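Long-range contacts in 2-hydroxyisobutyryl-CoA synthetase (Aquincola tertiaricarbonis, PDB 6HDX), which belongs to the ANL superfamily of AMP-binding enzymes, with a large AMP-binding portion followed by a smaller C-terminal domain: residues V94-D99 with R339-D344; G276-M281 with P325-L330. All blocks are in the same frame, centred on the assembly; numbering follows the deposited sequence.

Contact 1: residues V94-D99 with R339-D344; sequences VVKKTD and RLLSGD. With 8LH ([[(2~{R},3~{S},4~{R},5~{R})-5-(6-aminopurin-9-yl)-3,4-bis(oxidanyl)oxolan-2-yl]methoxy-oxidanyl-phosphoryl] (2~{R})-2-methyl-3-oxidanyl-propanoate), chain B.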
loop_
_atom_site.group_PDB
_atom_site.type_symbol
_atom_site.label_atom_id
_atom_site.label_comp_id
_atom_site.label_asym_id
_atom_site.label_seq_id
_atom_site.Cartn_x
_atom_site.Cartn_y
_atom_site.Cartn_z
ATOM N N VAL A 94 6.063 32.235 9.356
ATOM C CA VAL A 94 5.416 31.001 8.928
ATOM C C VAL A 94 6.164 30.377 7.758
ATOM O O VAL A 94 6.719 31.086 6.909
ATOM C CB VAL A 94 3.896 31.127 8.624
ATOM C CG1 VAL A 94 3.107 31.494 9.873
ATOM C CG2 VAL A 94 3.618 32.092 7.467
ATOM N N VAL A 95 6.149 29.046 7.714
ATOM C CA VAL A 95 6.700 28.261 6.622
ATOM C C VAL A 95 5.562 28.045 5.606
ATOM O O VAL A 95 4.464 27.658 5.988
ATOM C CB VAL A 95 7.240 26.899 7.120
ATOM C CG1 VAL A 95 7.690 26.021 5.949
ATOM C CG2 VAL A 95 8.366 27.083 8.126
ATOM N N LYS A 96 5.844 28.264 4.322
ATOM C CA LYS A 96 4.896 27.986 3.247
ATOM C C LYS A 96 5.347 26.719 2.518
ATOM O O LYS A 96 6.537 26.398 2.525
ATOM C CB LYS A 96 4.776 29.183 2.292
ATOM C CG LYS A 96 4.022 30.348 2.931
ATOM C CD LYS A 96 4.105 31.619 2.125
ATOM C CE LYS A 96 3.374 32.743 2.820
ATOM N NZ LYS A 96 3.525 34.037 2.102
ATOM N N LYS A 97 4.391 25.978 1.935
ATOM C CA LYS A 97 4.634 24.772 1.132
ATOM C C LYS A 97 5.628 25.099 -0.033
ATOM O O LYS A 97 6.514 24.297 -0.335
ATOM C CB LYS A 97 3.295 24.240 0.575
ATOM C CG LYS A 97 2.814 22.936 1.216
ATOM C CD LYS A 97 1.674 23.128 2.209
ATOM C CE LYS A 97 0.319 23.214 1.551
ATOM N NZ LYS A 97 -0.373 24.475 1.926
ATOM N N THR A 98 5.508 26.300 -0.633
ATOM C CA THR A 98 6.421 26.791 -1.676
ATOM C C THR A 98 7.865 26.892 -1.152
ATOM O O THR A 98 8.781 26.651 -1.937
ATOM C CB THR A 98 5.986 28.161 -2.216
ATOM O OG1 THR A 98 5.927 29.097 -1.140
ATOM C CG2 THR A 98 4.662 28.121 -2.945
ATOM N N ASP A 99 8.070 27.254 0.162
ATOM C CA ASP A 99 9.409 27.338 0.768
ATOM C C ASP A 99 10.033 25.953 0.852
ATOM O O ASP A 99 11.217 25.800 0.597
ATOM C CB ASP A 99 9.370 27.963 2.184
ATOM C CG ASP A 99 8.813 29.368 2.259
ATOM O OD1 ASP A 99 9.030 30.149 1.297
ATOM O OD2 ASP A 99 8.208 29.711 3.303
ATOM N N ARG A 339 5.653 26.278 12.561
ATOM C CA ARG A 339 4.695 27.268 12.080
ATOM C C ARG A 339 4.447 27.055 10.589
ATOM O O ARG A 339 4.547 27.997 9.803
ATOM C CB ARG A 339 5.083 28.742 12.400
ATOM C CG ARG A 339 5.443 29.020 13.843
ATOM C CD ARG A 339 4.424 29.931 14.516
ATOM N NE ARG A 339 4.400 31.254 13.912
ATOM C CZ ARG A 339 3.321 32.017 13.801
ATOM N NH1 ARG A 339 2.155 31.605 14.285
ATOM N NH2 ARG A 339 3.401 33.201 13.214
ATOM N N LEU A 340 4.139 25.806 10.193
ATOM C CA LEU A 340 3.749 25.541 8.808
ATOM C C LEU A 340 2.302 26.078 8.597
ATOM O O LEU A 340 1.371 25.735 9.345
ATOM C CB LEU A 340 3.845 24.042 8.423
ATOM C CG LEU A 340 3.294 23.646 7.015
ATOM C CD1 LEU A 340 4.131 24.268 5.887
ATOM C CD2 LEU A 340 3.272 22.138 6.839
ATOM N N LEU A 341 2.159 26.959 7.595
ATOM C CA LEU A 341 0.900 27.561 7.191
ATOM C C LEU A 341 0.098 26.534 6.370
ATOM O O LEU A 341 0.557 26.090 5.325
ATOM C CB LEU A 341 1.182 28.829 6.354
ATOM C CG LEU A 341 -0.025 29.499 5.655
ATOM C CD1 LEU A 341 -1.048 30.009 6.673
ATOM C CD2 LEU A 341 0.440 30.625 4.747
ATOM N N SER A 342 -1.082 26.146 6.858
ATOM C CA SER A 342 -1.911 25.166 6.159
ATOM C C SER A 342 -2.586 25.746 4.930
ATOM O O SER A 342 -2.759 25.022 3.962
ATOM C CB SER A 342 -2.964 24.575 7.092
ATOM O OG SER A 342 -3.964 25.539 7.380
ATOM N N GLY A 343 -3.005 27.012 5.009
ATOM C CA GLY A 343 -3.755 27.691 3.958
ATOM C C GLY A 343 -5.225 27.275 3.956
ATOM O O GLY A 343 -5.945 27.538 2.990
ATOM N N ASP A 344 -5.681 26.615 5.047
ATOM C CA ASP A 344 -7.052 26.127 5.199
ATOM C C ASP A 344 -7.857 27.083 6.023
ATOM O O ASP A 344 -7.281 27.951 6.667
ATOM C CB ASP A 344 -7.074 24.743 5.864
ATOM C CG ASP A 344 -6.385 23.674 5.047
ATOM O OD1 ASP A 344 -6.740 23.520 3.878
ATOM O OD2 ASP A 344 -5.493 22.970 5.601
HETATM C C1 8LH B . -8.878 18.127 5.360
HETATM C C2 8LH B . -8.971 17.195 6.324
HETATM C C3 8LH B . -10.066 17.189 7.128
HETATM C C4 8LH B . -7.127 16.867 5.223
HETATM N N1 8LH B . -11.018 18.128 7.031
HETATM N N2 8LH B . -9.854 19.044 5.173
HETATM O O1 8LH B . -4.971 12.642 5.297
HETATM C C5 8LH B . -4.275 13.539 6.132
HETATM C C6 8LH B . -3.019 13.992 5.370
HETATM C C7 8LH B . -2.076 12.812 5.070
HETATM C C8 8LH B . -3.386 14.743 4.066
HETATM O O2 8LH B . -4.487 14.614 3.524
HETATM O O3 8LH B . -2.396 15.559 3.603
HETATM P P1 8LH B . -2.454 16.246 2.179
HETATM O O4 8LH B . -2.728 15.028 1.230
HETATM O O5 8LH B . -1.259 17.032 1.856
HETATM O O6 8LH B . -3.713 17.232 2.205
HETATM C C9 8LH B . -3.830 18.183 3.262
HETATM C C10 8LH B . -5.031 19.041 2.965
HETATM O O7 8LH B . -6.188 18.174 2.823
HETATM C C11 8LH B . -5.311 19.884 4.146
HETATM O O8 8LH B . -4.518 21.087 4.108
HETATM C C12 8LH B . -6.822 20.161 3.946
HETATM O O9 8LH B . -7.081 21.147 2.859
HETATM C C13 8LH B . -7.307 18.791 3.515
HETATM N N3 8LH B . -7.745 17.922 4.683
HETATM N N4 8LH B . -7.886 16.414 6.220
HETATM C C14 8LH B . -10.949 19.090 6.023
HETATM N N5 8LH B . -10.193 16.238 8.046
HETATM O O HOH W 1 1.617 26.895 2.955
#

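Contact 2: residues G276-M281 with P325-L330; sequences GSMAEM and PVYTHL. With 8LH ([[(2~{R},3~{S},4~{R},5~{R})-5-(6-aminopurin-9-yl)-3,4-bis(oxidanyl)oxolan-2-yl]methoxy-oxidanyl-phosphoryl] (2~{R})-2-methyl-3-oxidanyl-propanoate), chain B; HIU ((2R)-3-hydroxy-2-methylpropanoic acid), chain C.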
loop_
_atom_site.group_PDB
_atom_site.type_symbol
_atom_site.label_atom_id
_atom_site.label_comp_id
_atom_site.label_asym_id
_atom_site.label_seq_id
_atom_site.Cartn_x
_atom_site.Cartn_y
_atom_site.Cartn_z
ATOM N N GLY A 276 -7.222 14.679 10.862
ATOM C CA GLY A 276 -6.384 15.090 9.753
ATOM C C GLY A 276 -6.038 16.547 9.585
ATOM O O GLY A 276 -6.901 17.382 9.314
ATOM N N SER A 277 -4.727 16.835 9.657
ATOM C CA SER A 277 -4.178 18.160 9.401
ATOM C C SER A 277 -3.564 18.095 8.005
ATOM O O SER A 277 -4.301 18.220 7.031
ATOM C CB SER A 277 -3.168 18.549 10.477
ATOM O OG SER A 277 -2.116 17.601 10.568
ATOM N N MET A 278 -2.241 17.797 7.889
ATOM C CA MET A 278 -1.512 17.730 6.619
ATOM C C MET A 278 -0.515 16.597 6.666
ATOM O O MET A 278 -0.143 16.168 7.747
ATOM C CB MET A 278 -0.763 19.051 6.360
ATOM C CG MET A 278 -1.620 20.310 6.539
ATOM S SD MET A 278 -0.645 21.797 6.279
ATOM C CE MET A 278 -0.256 22.122 7.689
ATOM N N ALA A 279 -0.095 16.097 5.486
ATOM C CA ALA A 279 0.915 15.044 5.335
ATOM C C ALA A 279 2.246 15.501 5.905
ATOM O O ALA A 279 2.952 14.701 6.527
ATOM C CB ALA A 279 1.072 14.698 3.854
ATOM N N GLU A 280 2.595 16.795 5.703
ATOM C CA GLU A 280 3.836 17.401 6.229
ATOM C C GLU A 280 3.807 17.366 7.763
ATOM O O GLU A 280 4.857 17.310 8.416
ATOM C CB GLU A 280 3.978 18.875 5.788
ATOM C CG GLU A 280 4.185 19.105 4.305
ATOM C CD GLU A 280 2.927 19.070 3.445
ATOM O OE1 GLU A 280 1.817 18.832 3.975
ATOM O OE2 GLU A 280 3.063 19.262 2.221
ATOM N N MET A 281 2.599 17.415 8.310
ATOM C CA MET A 281 2.314 17.410 9.741
ATOM C C MET A 281 2.047 16.029 10.334
ATOM O O MET A 281 1.422 15.966 11.392
ATOM C CB MET A 281 1.151 18.373 10.081
ATOM C CG MET A 281 1.439 19.845 9.796
ATOM S SD MET A 281 3.071 20.490 10.257
ATOM C CE MET A 281 3.141 20.119 12.034
ATOM N N PRO A 325 -5.330 27.359 10.222
ATOM C CA PRO A 325 -4.404 26.572 11.074
ATOM C C PRO A 325 -2.922 26.712 10.672
ATOM O O PRO A 325 -2.551 26.622 9.493
ATOM C CB PRO A 325 -4.881 25.127 10.882
ATOM C CG PRO A 325 -6.305 25.244 10.379
ATOM C CD PRO A 325 -6.303 26.488 9.531
ATOM N N VAL A 326 -2.078 26.963 11.673
ATOM C CA VAL A 326 -0.625 27.079 11.569
ATOM C C VAL A 326 -0.140 26.003 12.556
ATOM O O VAL A 326 -0.632 25.933 13.693
ATOM C CB VAL A 326 -0.114 28.532 11.852
ATOM C CG1 VAL A 326 1.400 28.587 12.077
ATOM C CG2 VAL A 326 -0.536 29.504 10.735
ATOM N N TYR A 327 0.715 25.084 12.076
ATOM C CA TYR A 327 1.100 23.933 12.882
ATOM C C TYR A 327 2.583 23.810 13.172
ATOM O O TYR A 327 3.407 24.093 12.300
ATOM C CB TYR A 327 0.632 22.636 12.205
ATOM C CG TYR A 327 -0.834 22.519 11.840
ATOM C CD1 TYR A 327 -1.790 22.199 12.804
ATOM C CD2 TYR A 327 -1.246 22.566 10.509
ATOM C CE1 TYR A 327 -3.122 21.959 12.454
ATOM C CE2 TYR A 327 -2.570 22.314 10.146
ATOM C CZ TYR A 327 -3.504 22.020 11.124
ATOM O OH TYR A 327 -4.810 21.804 10.771
ATOM N N THR A 328 2.906 23.309 14.394
ATOM C CA THR A 328 4.269 23.038 14.842
ATOM C C THR A 328 4.415 21.653 15.477
ATOM O O THR A 328 3.715 21.349 16.443
ATOM C CB THR A 328 4.805 24.140 15.784
ATOM O OG1 THR A 328 4.759 25.406 15.118
ATOM C CG2 THR A 328 6.246 23.849 16.264
ATOM N N HIS A 329 5.384 20.855 14.979
ATOM C CA HIS A 329 5.741 19.551 15.547
ATOM C C HIS A 329 6.385 19.725 16.921
ATOM O O HIS A 329 7.325 20.525 17.075
ATOM C CB HIS A 329 6.759 18.794 14.641
ATOM C CG HIS A 329 6.138 18.106 13.461
ATOM N ND1 HIS A 329 6.539 18.390 12.164
ATOM C CD2 HIS A 329 5.160 17.175 13.422
ATOM C CE1 HIS A 329 5.802 17.618 11.389
ATOM N NE2 HIS A 329 4.932 16.895 12.101
ATOM N N LEU A 330 5.930 18.940 17.911
ATOM C CA LEU A 330 6.573 18.946 19.233
ATOM C C LEU A 330 7.382 17.648 19.498
ATOM O O LEU A 330 8.155 17.585 20.452
ATOM C CB LEU A 330 5.540 19.197 20.352
ATOM C CG LEU A 330 4.729 20.512 20.291
ATOM C CD1 LEU A 330 3.889 20.662 21.526
ATOM C CD2 LEU A 330 5.644 21.737 20.177
HETATM C C1 8LH B . -8.878 18.127 5.360
HETATM C C2 8LH B . -8.971 17.195 6.324
HETATM C C3 8LH B . -10.066 17.189 7.128
HETATM C C4 8LH B . -7.127 16.867 5.223
HETATM N N1 8LH B . -11.018 18.128 7.031
HETATM N N2 8LH B . -9.854 19.044 5.173
HETATM O O1 8LH B . -4.971 12.642 5.297
HETATM C C5 8LH B . -4.275 13.539 6.132
HETATM C C6 8LH B . -3.019 13.992 5.370
HETATM C C7 8LH B . -2.076 12.812 5.070
HETATM C C8 8LH B . -3.386 14.743 4.066
HETATM O O2 8LH B . -4.487 14.614 3.524
HETATM O O3 8LH B . -2.396 15.559 3.603
HETATM P P1 8LH B . -2.454 16.246 2.179
HETATM O O4 8LH B . -2.728 15.028 1.230
HETATM O O5 8LH B . -1.259 17.032 1.856
HETATM O O6 8LH B . -3.713 17.232 2.205
HETATM C C9 8LH B . -3.830 18.183 3.262
HETATM C C10 8LH B . -5.031 19.041 2.965
HETATM O O7 8LH B . -6.188 18.174 2.823
HETATM C C11 8LH B . -5.311 19.884 4.146
HETATM O O8 8LH B . -4.518 21.087 4.108
HETATM C C12 8LH B . -6.822 20.161 3.946
HETATM O O9 8LH B . -7.081 21.147 2.859
HETATM C C13 8LH B . -7.307 18.791 3.515
HETATM N N3 8LH B . -7.745 17.922 4.683
HETATM N N4 8LH B . -7.886 16.414 6.220
HETATM C C14 8LH B . -10.949 19.090 6.023
HETATM N N5 8LH B . -10.193 16.238 8.046
HETATM O O1 HIU C . -4.531 15.048 6.855
HETATM C C1 HIU C . -4.130 14.558 5.650
HETATM O O2 HIU C . -4.699 14.829 4.593
HETATM C C2 HIU C . -3.002 13.495 5.731
HETATM C C3 HIU C . -2.188 13.292 4.438
HETATM C C4 HIU C . -3.673 12.188 6.047
HETATM O O3 HIU C . -4.840 12.055 5.255
#

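Contact 1: residues V94-D99 with R339-D344
With CG anti to the backbone N (chi1 173°) and the chain turned at chi2, Leu340 brings CD1 to 3.4 Å from Val95 O. Bends at chi2, chi3 and chi4 curl the Lys97 chain so that NZ donates to Ser342 O over 3.2 Å, meeting the carbonyl from 59° above its plane; Arg369 adds a further positive charge near this end. Between the backbones lies a single bridge of parallel type, since Val95 N donates to Arg339 O at 2.8 Å and Val95 O receives Leu341 N at 2.9 Å, the latter nearly straight at the hydrogen (175°). A water prolongs it, donating to Leu341 O at 2.7 Å while accepting from Lys97 N. Val94 CG1 rests over a guanidinium face of Arg339, 3.7 Å above the plane and displaced toward its rim. That group is fixed by Glu307, Met314 O and Val92 O, a salt bridge and two hydrogen bonds. Ser342 OG, which also bonds to Pro325 O, closes an ST turn by accepting from Asp344 N. Asp344 OD1 and OD2 accept from 8LH O9 and O8, each at 2.6 Å. A bidentate aspartate on the ribose hydroxyls, ending the sequence RLLSGD, is characteristic of the nucleotide site of ANL enzymes.

Contact 2: residues G276-M281 with P325-L330
Met281 and Ser277 make the CH-pi contacts, each over a ring of the strand. Met281 CE stands 3.6 Å from the centroid of the His329 ring and only 5° off its normal, a nearly central approach made possible by bends of the methionine chain at chi2 and chi3. Ser277 CB lies over a face of Tyr327, 4.0 Å from the ring centroid and 28° off the normal, while Ser277 OG is engaged by Asn286.

Sulfur adds a Met-aromatic contact: Met278 SD sits at the edge of the Tyr327 ring, 5.4 Å from its centroid and 76° off the normal, although the modelled position of the end of this methionine is doubtful. The sulfur of Met281 approaches His329 obliquely, 4.5 Å from SD to the ring centroid. Purely apolar packing completes the set, with Met281 CE 3.6 Å from Tyr327 CB, so one methyl group serves both aromatic residues.

Polar groups frame the histidine. Glu280 O lies in the plane of the His329 ring at its edge, 3.1 Å from CE1. Hydrogen bonds from NE2 to Ser282 O and from Met337 N to ND1 use both ring nitrogens, which should fix the rotation of the imidazole under the methyl.

On the ligand side, Ala279 N gives 8LH O3 a weak hydrogen bond of 3.0 Å. Ser277 O approaches 8LH C11 at 3.5 Å. The loop following strand 271-274 thus lies between 8LH and the antiparallel sheet, a placement characteristic of the A5-motif region of ANL enzymes, which its sequence GSMAEM resembles.

Contacts 1 and 2 have centres about 9 Å apart and share the antiparallel sheet, where strands 322-329 and 340-347 are neighbours both in the chain and in space. Their backbones are joined by Leu340 N to Tyr327 O, and Ser342 OG reaches Pro325 O, both probable hydrogen bonds of 2.8 Å. In chain order the segments run 94-99, 276-281, 325-330, 339-344, so contact 2 is nested within the loop that contact 1 closes. Leu340 CD2 also packs on Glu280 CB. Strand 340-347 carries Asp344 to 8LH and bridges to 94-99, while its neighbour 322-329 backs the loop 276-281 that also touches 8LH.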